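Local coordinates for geranyl diphosphate synthase small subunit (Antirrhinum majus, PDB 3QKC) that is the small subunit of geranyl diphosphate synthase, a prenyltransferase joining dimethylallyl and isopentenyl diphosphates, and probably works by modifying a large catalytic subunit, at the interface of chains A and B. Coordinates in Å, arbitrary orientation; residue numbers count along the deposited sequence, not the author numbering. Chains: chain A/B, Geranyl diphosphate synthase small subunit.

Contact 1: the interface of chains A and B. Residues chain A 150, 155, 158-159; chain B 32-33.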
loop_
_atom_site.group_PDB
_atom_site.type_symbol
_atom_site.label_atom_id
_atom_site.label_comp_id
_atom_site.label_asym_id
_atom_site.label_seq_id
_atom_site.Cartn_x
_atom_site.Cartn_y
_atom_site.Cartn_z
ATOM N N SER A 150 2.884 1.425 -10.494
ATOM C CA SER A 150 3.451 1.367 -11.850
ATOM C C SER A 150 2.733 2.216 -12.902
ATOM O O SER A 150 3.273 2.456 -13.992
ATOM C CB SER A 150 3.479 -0.089 -12.339
ATOM O OG SER A 150 3.715 -0.992 -11.264
ATOM N N GLU A 155 6.267 4.949 -11.350
ATOM C CA GLU A 155 6.654 5.076 -12.765
ATOM C C GLU A 155 7.395 6.411 -12.951
ATOM O O GLU A 155 8.500 6.448 -13.494
ATOM C CB GLU A 155 5.423 5.036 -13.692
ATOM C CG GLU A 155 5.440 4.005 -14.853
ATOM C CD GLU A 155 6.601 4.119 -15.837
ATOM O OE1 GLU A 155 6.346 4.365 -17.055
ATOM O OE2 GLU A 155 7.770 3.925 -15.412
ATOM N N TYR A 158 10.785 6.494 -11.255
ATOM C CA TYR A 158 11.682 5.661 -12.078
ATOM C C TYR A 158 12.324 6.490 -13.199
ATOM O O TYR A 158 13.538 6.486 -13.342
ATOM C CB TYR A 158 10.961 4.404 -12.622
ATOM C CG TYR A 158 11.811 3.449 -13.468
ATOM C CD1 TYR A 158 11.867 3.568 -14.869
ATOM C CD2 TYR A 158 12.538 2.424 -12.872
ATOM C CE1 TYR A 158 12.646 2.690 -15.648
ATOM C CE2 TYR A 158 13.313 1.548 -13.623
ATOM C CZ TYR A 158 13.367 1.681 -15.012
ATOM O OH TYR A 158 14.136 0.802 -15.737
ATOM N N HIS A 159 11.523 7.221 -13.970
ATOM C CA HIS A 159 12.093 8.024 -15.073
ATOM C C HIS A 159 12.755 9.318 -14.612
ATOM O O HIS A 159 13.565 9.896 -15.333
ATOM C CB HIS A 159 11.057 8.317 -16.155
ATOM C CG HIS A 159 10.500 7.091 -16.792
ATOM N ND1 HIS A 159 11.209 6.339 -17.702
ATOM C CD2 HIS A 159 9.305 6.477 -16.641
ATOM C CE1 HIS A 159 10.469 5.315 -18.091
ATOM N NE2 HIS A 159 9.309 5.375 -17.459
ATOM N N SER B 32 10.486 0.030 -17.665
ATOM C CA SER B 32 9.740 0.429 -16.470
ATOM C C SER B 32 10.087 -0.321 -15.189
ATOM O O SER B 32 10.986 -1.191 -15.170
ATOM C CB SER B 32 8.231 0.431 -16.734
ATOM O OG SER B 32 7.851 1.652 -17.334
ATOM N N VAL B 33 9.384 0.053 -14.113
ATOM C CA VAL B 33 9.519 -0.602 -12.819
ATOM C C VAL B 33 9.181 -2.078 -12.889
ATOM O O VAL B 33 9.481 -2.811 -11.961
ATOM C CB VAL B 33 8.683 0.081 -11.686
ATOM C CG1 VAL B 33 9.459 1.245 -11.081
ATOM C CG2 VAL B 33 7.274 0.501 -12.166
#
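The peptide joining B:Ser32 and B:Val33 lies flat against one face of the A:Tyr158 phenol ring, where a loop of one all-helical prenyltransferase-fold subunit meets helix 153-160 of the other. The carbonyl carbon C of B:Ser32 is 3.9 Å from the ring centroid and displaced toward the rim, while the backbone N of B:Val33 stands over the ring centre, so this is the closely packed part. A:Tyr158 reaches the loop with CG anti to its backbone N (chi1 -179°). Its side chain and that of B:Val33 run past each other in opposite senses, and the CG1 methyl of B:Val33 touches CD2 of A:Tyr158 at 3.8 Å. Within chain A, the CD1 edge of the phenol points at the centre of the A:His159 imidazole face, the rings nearly perpendicular, so the histidine buttresses that edge. An alanine in place of A:Tyr158 would probably leave the B:Ser32-B:Val33 peptide without its aromatic support and open a gap beside the valine.

The polar side is held more loosely. The B:Ser32 hydroxyl OG comes over the face of the A:Glu155 carboxylate, not in its plane, 3.0 Å from OE2 and almost as near OE1, and the hydrogen bond is weak. A:His159 NE2 gives A:Glu155 OE1 a second weak bond, 3.2 Å long and bent to 143° at the hydrogen. At the far margin, A:Ser150 meets B:Val33 with 8 Å² hidden, against 24 Å² for A:Tyr158.

Contact 2: the interface of chains A and B. Residues chain A 84, 87, 89, 94, 109; chain B 84, 87, 89, 109, 113.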
loop_
_atom_site.group_PDB
_atom_site.type_symbol
_atom_site.label_atom_id
_atom_site.label_comp_id
_atom_site.label_asym_id
_atom_site.label_seq_id
_atom_site.Cartn_x
_atom_site.Cartn_y
_atom_site.Cartn_z
ATOM N N HIS A 84 9.933 9.180 0.725
ATOM C CA HIS A 84 10.874 8.288 0.061
ATOM C C HIS A 84 11.775 8.972 -0.962
ATOM O O HIS A 84 12.915 8.554 -1.145
ATOM C CB HIS A 84 10.149 7.093 -0.527
ATOM C CG HIS A 84 9.837 6.043 0.487
ATOM N ND1 HIS A 84 9.317 4.818 0.152
ATOM C CD2 HIS A 84 10.011 6.024 1.830
ATOM C CE1 HIS A 84 9.167 4.090 1.244
ATOM N NE2 HIS A 84 9.576 4.800 2.278
ATOM N N LEU A 87 14.468 10.643 0.944
ATOM C CA LEU A 87 15.190 9.679 1.757
ATOM C C LEU A 87 16.690 9.579 1.381
ATOM O O LEU A 87 17.030 9.236 0.247
ATOM C CB LEU A 87 14.516 8.323 1.636
ATOM C CG LEU A 87 15.125 7.150 2.384
ATOM C CD1 LEU A 87 15.091 7.434 3.859
ATOM C CD2 LEU A 87 14.312 5.899 2.063
ATOM N N LEU A 89 19.950 7.944 0.701
ATOM C CA LEU A 89 20.445 6.593 0.433
ATOM C C LEU A 89 21.976 6.546 0.555
ATOM O O LEU A 89 22.580 7.409 1.201
ATOM C CB LEU A 89 19.991 6.131 -0.959
ATOM C CG LEU A 89 18.480 5.932 -1.166
ATOM C CD1 LEU A 89 18.192 5.668 -2.628
ATOM C CD2 LEU A 89 17.929 4.812 -0.279
ATOM N N MET A 94 16.925 10.891 -3.698
ATOM C CA MET A 94 16.562 10.987 -5.104
ATOM C C MET A 94 16.301 12.440 -5.499
ATOM O O MET A 94 16.586 12.840 -6.629
ATOM C CB MET A 94 15.314 10.144 -5.394
ATOM C CG MET A 94 15.564 8.638 -5.533
ATOM S SD MET A 94 14.012 7.728 -5.739
ATOM C CE MET A 94 14.587 6.246 -6.489
ATOM N N LEU A 109 12.314 5.312 6.076
ATOM C CA LEU A 109 12.019 4.222 5.119
ATOM C C LEU A 109 10.794 3.412 5.555
ATOM O O LEU A 109 9.867 3.215 4.797
ATOM C CB LEU A 109 13.224 3.299 4.937
ATOM C CG LEU A 109 13.045 1.976 4.168
ATOM C CD1 LEU A 109 12.750 2.212 2.674
ATOM C CD2 LEU A 109 14.284 1.126 4.324
ATOM N N HIS B 84 12.929 -3.813 1.271
ATOM C CA HIS B 84 13.261 -2.651 2.064
ATOM C C HIS B 84 14.198 -2.912 3.228
ATOM O O HIS B 84 15.048 -2.071 3.522
ATOM C CB HIS B 84 12.030 -1.873 2.496
ATOM C CG HIS B 84 11.455 -1.049 1.397
ATOM N ND1 HIS B 84 10.238 -0.417 1.492
ATOM C CD2 HIS B 84 11.936 -0.762 0.165
ATOM C CE1 HIS B 84 9.997 0.237 0.370
ATOM N NE2 HIS B 84 11.015 0.042 -0.450
ATOM N N LEU B 87 17.654 -3.147 1.878
ATOM C CA LEU B 87 17.995 -1.970 1.111
ATOM C C LEU B 87 19.211 -1.241 1.716
ATOM O O LEU B 87 19.177 -0.849 2.888
ATOM C CB LEU B 87 16.791 -1.038 1.078
ATOM C CG LEU B 87 17.012 0.292 0.375
ATOM C CD1 LEU B 87 17.220 0.043 -1.099
ATOM C CD2 LEU B 87 15.803 1.170 0.594
ATOM N N LEU B 89 21.186 1.638 2.857
ATOM C CA LEU B 89 20.992 3.054 3.203
ATOM C C LEU B 89 22.345 3.754 3.353
ATOM O O LEU B 89 23.373 3.211 2.949
ATOM C CB LEU B 89 20.189 3.184 4.507
ATOM C CG LEU B 89 18.715 2.739 4.504
ATOM C CD1 LEU B 89 18.173 2.766 5.911
ATOM C CD2 LEU B 89 17.863 3.613 3.595
ATOM N N LEU B 109 14.143 0.864 -3.873
ATOM C CA LEU B 109 13.250 1.672 -3.023
ATOM C C LEU B 109 11.900 1.949 -3.715
ATOM O O LEU B 109 10.855 1.774 -3.112
ATOM C CB LEU B 109 13.936 2.977 -2.597
ATOM C CG LEU B 109 13.060 4.078 -1.982
ATOM C CD1 LEU B 109 12.568 3.700 -0.562
ATOM C CD2 LEU B 109 13.823 5.384 -1.951
ATOM N N ASP B 113 8.021 0.255 -3.122
ATOM C CA ASP B 113 6.849 1.114 -2.993
ATOM C C ASP B 113 5.766 0.796 -3.989
ATOM O O ASP B 113 4.584 0.979 -3.684
ATOM C CB ASP B 113 7.229 2.590 -3.076
ATOM C CG ASP B 113 8.008 3.038 -1.868
ATOM O OD1 ASP B 113 8.129 2.236 -0.911
ATOM O OD2 ASP B 113 8.495 4.175 -1.859
#
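A:Leu109 and B:Leu109 meet methyl to methyl on the two-fold axis of the dimer, their CD1 atoms 3.6 Å apart and their side chains passing in opposite directions. The apolar contacts spread from this pair. CD2 of A:Leu87 meets CD1 of B:Leu109 at 3.8 Å, and its twin does the same with the chains exchanged.

Methyl-to-ring packing comes next. A:Leu109 has CG anti to its backbone N (chi1 170°), which carries CD1 across to sit over the centre of the B:His84 imidazole, 3.8 Å from the centroid; CD1 of B:Leu109 covers A:His84 at the same distance but shifted toward the rim.

Among the polar contacts, each imidazole is fixed in rotation from its own chain: A:His84 NE2 donates to the A:Leu109 carbonyl O at 3.0 Å, in both the ring plane and the carbonyl plane, on a lone pair (157° at the hydrogen). The leucine thus offers its carbonyl to one histidine and its methyl to the other. Across the interface, A:His84 and B:Asp113 approach tip to tip with ring and carboxylate 17° from coplanar, but ND1 and OD2 are modelled too close, leaving the bonding there doubtful.

Backbone pairing adds an antiparallel beta bridge between A:Leu89 and B:Leu89, whose carbonyl carbons C lie 4.0 Å apart.

Contact 3: the interface of chains A and B. Residues chain A 127, 134-135, 138; chain B 127, 134-135, 138.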
loop_
_atom_site.group_PDB
_atom_site.type_symbol
_atom_site.label_atom_id
_atom_site.label_comp_id
_atom_site.label_asym_id
_atom_site.label_seq_id
_atom_site.Cartn_x
_atom_site.Cartn_y
_atom_site.Cartn_z
ATOM N N MET A 127 -16.327 2.664 4.847
ATOM C CA MET A 127 -17.584 1.978 4.494
ATOM C C MET A 127 -18.157 1.201 5.673
ATOM O O MET A 127 -17.445 0.922 6.645
ATOM C CB MET A 127 -17.375 1.031 3.293
ATOM C CG MET A 127 -17.549 -0.481 3.545
ATOM S SD MET A 127 -19.203 -1.132 3.148
ATOM C CE MET A 127 -19.052 -2.816 3.748
ATOM N N PRO A 134 -19.972 -0.675 -1.099
ATOM C CA PRO A 134 -18.836 -1.599 -1.087
ATOM C C PRO A 134 -18.146 -1.701 -2.442
ATOM O O PRO A 134 -16.924 -1.838 -2.498
ATOM C CB PRO A 134 -19.473 -2.950 -0.726
ATOM C CG PRO A 134 -20.831 -2.634 -0.253
ATOM C CD PRO A 134 -21.248 -1.395 -0.961
ATOM N N ASP A 135 -18.927 -1.655 -3.518
ATOM C CA ASP A 135 -18.363 -1.620 -4.863
ATOM C C ASP A 135 -17.712 -0.263 -5.139
ATOM O O ASP A 135 -16.702 -0.192 -5.836
ATOM C CB ASP A 135 -19.428 -1.920 -5.915
ATOM C CG ASP A 135 -18.868 -1.918 -7.323
ATOM O OD1 ASP A 135 -18.029 -2.787 -7.628
ATOM O OD2 ASP A 135 -19.261 -1.040 -8.121
ATOM N N LEU A 138 -14.465 0.001 -2.910
ATOM C CA LEU A 138 -13.545 -0.878 -3.606
ATOM C C LEU A 138 -13.011 -0.199 -4.861
ATOM O O LEU A 138 -11.813 -0.271 -5.142
ATOM C CB LEU A 138 -14.247 -2.177 -3.978
ATOM C CG LEU A 138 -13.521 -3.515 -3.951
ATOM C CD1 LEU A 138 -12.629 -3.633 -2.725
ATOM C CD2 LEU A 138 -14.582 -4.637 -3.967
ATOM N N MET B 127 -12.883 -8.770 -7.460
ATOM C CA MET B 127 -14.266 -8.710 -6.966
ATOM C C MET B 127 -15.199 -9.615 -7.749
ATOM O O MET B 127 -15.201 -9.592 -8.981
ATOM C CB MET B 127 -14.796 -7.272 -6.994
ATOM C CG MET B 127 -15.961 -7.008 -6.039
ATOM S SD MET B 127 -17.597 -7.397 -6.689
ATOM C CE MET B 127 -17.843 -6.056 -7.859
ATOM N N PRO B 134 -17.875 -7.890 -2.523
ATOM C CA PRO B 134 -17.476 -6.527 -2.136
ATOM C C PRO B 134 -17.308 -6.345 -0.620
ATOM O O PRO B 134 -16.371 -5.673 -0.187
ATOM C CB PRO B 134 -18.617 -5.651 -2.677
ATOM C CG PRO B 134 -19.739 -6.583 -2.921
ATOM C CD PRO B 134 -19.110 -7.869 -3.332
ATOM N N ASP B 135 -18.201 -6.946 0.167
ATOM C CA ASP B 135 -18.048 -7.009 1.622
ATOM C C ASP B 135 -16.814 -7.837 1.987
ATOM O O ASP B 135 -15.965 -7.381 2.746
ATOM C CB ASP B 135 -19.301 -7.612 2.269
ATOM C CG ASP B 135 -19.038 -8.170 3.670
ATOM O OD1 ASP B 135 -18.731 -7.367 4.582
ATOM O OD2 ASP B 135 -19.154 -9.411 3.854
ATOM N N LEU B 138 -13.348 -6.532 0.431
ATOM C CA LEU B 138 -13.013 -5.338 1.196
ATOM C C LEU B 138 -12.487 -5.714 2.582
ATOM O O LEU B 138 -11.551 -5.086 3.083
ATOM C CB LEU B 138 -14.231 -4.423 1.308
ATOM C CG LEU B 138 -14.136 -2.904 1.449
ATOM C CD1 LEU B 138 -13.007 -2.309 0.618
ATOM C CD2 LEU B 138 -15.485 -2.287 1.054
#
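This is an apolar, helix-start-to-helix-start interface across the two-fold axis: A:Pro134 and B:Pro134, at the beginnings of helices of the all-helical prenyltransferase fold, abut and probably help hold one end of the deposited dimer together, if that pairing is biological. Their CB atoms are 3.4 Å apart, tighter than ordinary van der Waals packing, so the pyrrolidine rings touch at their CB corners. One turn further on, A:Leu138 and B:Leu138 slide past each other in opposite directions and bring their CD1 methyls to 3.6 Å.

The second methyl of each leucine turns outward to the partner's methionine. CD2 of A:Leu138 presses on CG of B:Met127 at 3.4 Å, again a close fit. In the twin contact, CD2 of B:Leu138 is 3.7 Å from CG of A:Met127.

The symmetry is imperfect at the methionines. B:Met127 has CG anti to its backbone N (chi1 -158°) and bends at both later torsions, which carries its CE methyl to 3.3 Å from the carboxylate OD1 of A:Asp135, the two side chains crossing at about a right angle. A:Met127 instead has chi1 at 115° and an extended last torsion, and B:Asp135 comes no nearer to chain A than 4.3 Å, from its backbone N to CB of A:Pro134.

Contact 4: the interface of chains A and B. Residues chain A 36, 106-107, 110; chain B 94, 158, 161.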
loop_
_atom_site.group_PDB
_atom_site.type_symbol
_atom_site.label_atom_id
_atom_site.label_comp_id
_atom_site.label_asym_id
_atom_site.label_seq_id
_atom_site.Cartn_x
_atom_site.Cartn_y
_atom_site.Cartn_z
ATOM N N PRO A 36 7.036 8.947 14.163
ATOM C CA PRO A 36 7.434 9.426 12.808
ATOM C C PRO A 36 6.268 9.509 11.812
ATOM O O PRO A 36 6.281 10.369 10.927
ATOM C CB PRO A 36 8.491 8.408 12.353
ATOM C CG PRO A 36 8.271 7.203 13.210
ATOM C CD PRO A 36 7.793 7.745 14.550
ATOM N N ASN A 106 16.658 5.123 8.203
ATOM C CA ASN A 106 15.986 3.834 8.397
ATOM C C ASN A 106 14.535 3.998 8.847
ATOM O O ASN A 106 13.663 3.242 8.423
ATOM C CB ASN A 106 16.770 2.882 9.338
ATOM C CG ASN A 106 17.158 3.532 10.669
ATOM O OD1 ASN A 106 16.624 4.573 11.045
ATOM N ND2 ASN A 106 18.085 2.908 11.387
ATOM N N ILE A 107 14.306 4.995 9.702
ATOM C CA ILE A 107 12.987 5.318 10.234
ATOM C C ILE A 107 12.073 5.942 9.187
ATOM O O ILE A 107 10.888 5.633 9.119
ATOM C CB ILE A 107 13.116 6.285 11.449
ATOM C CG1 ILE A 107 13.958 5.660 12.573
ATOM C CG2 ILE A 107 11.749 6.761 11.957
ATOM C CD1 ILE A 107 13.423 4.344 13.086
ATOM N N LEU A 110 10.797 2.963 6.799
ATOM C CA LEU A 110 9.702 2.153 7.284
ATOM C C LEU A 110 8.424 2.960 7.511
ATOM O O LEU A 110 7.322 2.443 7.291
ATOM C CB LEU A 110 10.136 1.367 8.528
ATOM C CG LEU A 110 10.489 2.049 9.836
ATOM C CD1 LEU A 110 9.223 2.287 10.643
ATOM C CD2 LEU A 110 11.456 1.170 10.605
ATOM N N MET B 94 19.065 -2.351 6.848
ATOM C CA MET B 94 18.529 -2.678 8.153
ATOM C C MET B 94 18.897 -4.124 8.508
ATOM O O MET B 94 19.183 -4.421 9.669
ATOM C CB MET B 94 17.003 -2.474 8.176
ATOM C CG MET B 94 16.522 -0.991 8.074
ATOM S SD MET B 94 14.761 -0.674 8.497
ATOM C CE MET B 94 13.913 -1.844 7.444
ATOM N N TYR B 158 10.540 -1.486 13.010
ATOM C CA TYR B 158 10.804 -0.356 13.912
ATOM C C TYR B 158 11.536 -0.817 15.175
ATOM O O TYR B 158 12.483 -0.170 15.610
ATOM C CB TYR B 158 9.493 0.365 14.271
ATOM C CG TYR B 158 9.627 1.594 15.157
ATOM C CD1 TYR B 158 10.064 2.810 14.631
ATOM C CD2 TYR B 158 9.291 1.549 16.517
ATOM C CE1 TYR B 158 10.192 3.951 15.428
ATOM C CE2 TYR B 158 9.406 2.685 17.334
ATOM C CZ TYR B 158 9.857 3.888 16.774
ATOM O OH TYR B 158 9.987 5.026 17.544
ATOM N N LEU B 161 15.308 -2.488 14.806
ATOM C CA LEU B 161 16.375 -1.497 14.788
ATOM C C LEU B 161 17.020 -1.436 16.163
ATOM O O LEU B 161 16.402 -0.981 17.130
ATOM C CB LEU B 161 15.825 -0.123 14.393
ATOM C CG LEU B 161 15.248 0.028 12.984
ATOM C CD1 LEU B 161 14.489 1.321 12.891
ATOM C CD2 LEU B 161 16.325 -0.041 11.919
#
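One face of the A:Asn106 carboxamide is covered by the isopropyl end of B:Leu161: CD1 stands over the amide carbon CG at 4.1 Å, and CD2 lies above the amide nitrogen ND2 at 3.5 Å. In this all-helical prenyltransferase-fold dimer, the start of helix 105-126 thus presses on helix 153-160 and the residue following it. A:Asn106 OD1 accepts the backbone N-H of A:Ile107 at 2.7 Å, the donor tilted from the carbonyl plane and the bond bent to 117° at the hydrogen. The other flat group, the B:Tyr158 phenol, is met along its CD1-CE1 rim. The A:Ile107 CD1 methyl comes 4.0 Å from B:Tyr158 CD1 on one side of the ring plane, while A:Leu110 CD1 and A:Pro36 CG approach that rim from the other side.

A:Asn106 takes the crowded position, CG between its backbone N and carbonyl carbon (chi1 52°), which folds the amide back onto the next peptide and turns a face to the leucine. An alanine here would probably leave B:Leu161 without the flat surface it packs on and the A:Ile107 N-H without its side-chain acceptor.

Further along the helix, A:Leu110 rests CD2 against both the B:Tyr158 backbone, 3.7 Å from its CA, and CD1 of B:Leu161, 3.8 Å away. B:Met94 closes the margin more loosely, with CG 4.1 Å from CB of A:Asn106. The methyl contact between A:Ile107 and B:Leu161 is modelled so close that its exact spacing is doubtful.

Contacts 2 and 4 are neighbours, their C-alpha centres about 11 Å apart, and both draw on helix 105-126 of chain A; Met94 also serves both, from opposite chains. Contact 1 lies about 15 Å from contact 2 and 25 Å from contact 4. Tyr158 appears in contact 1 from chain A and in contact 4 from chain B, so two-fold symmetry gives each copy of this tyrosine both roles. Contact 3 stands apart, about 29 Å from contact 1 and 32 Å from contacts 2 and 4. The deposited dimer is therefore likely to be held at two distant ends, if this pairing is the biological one, which should restrain rocking between subunits.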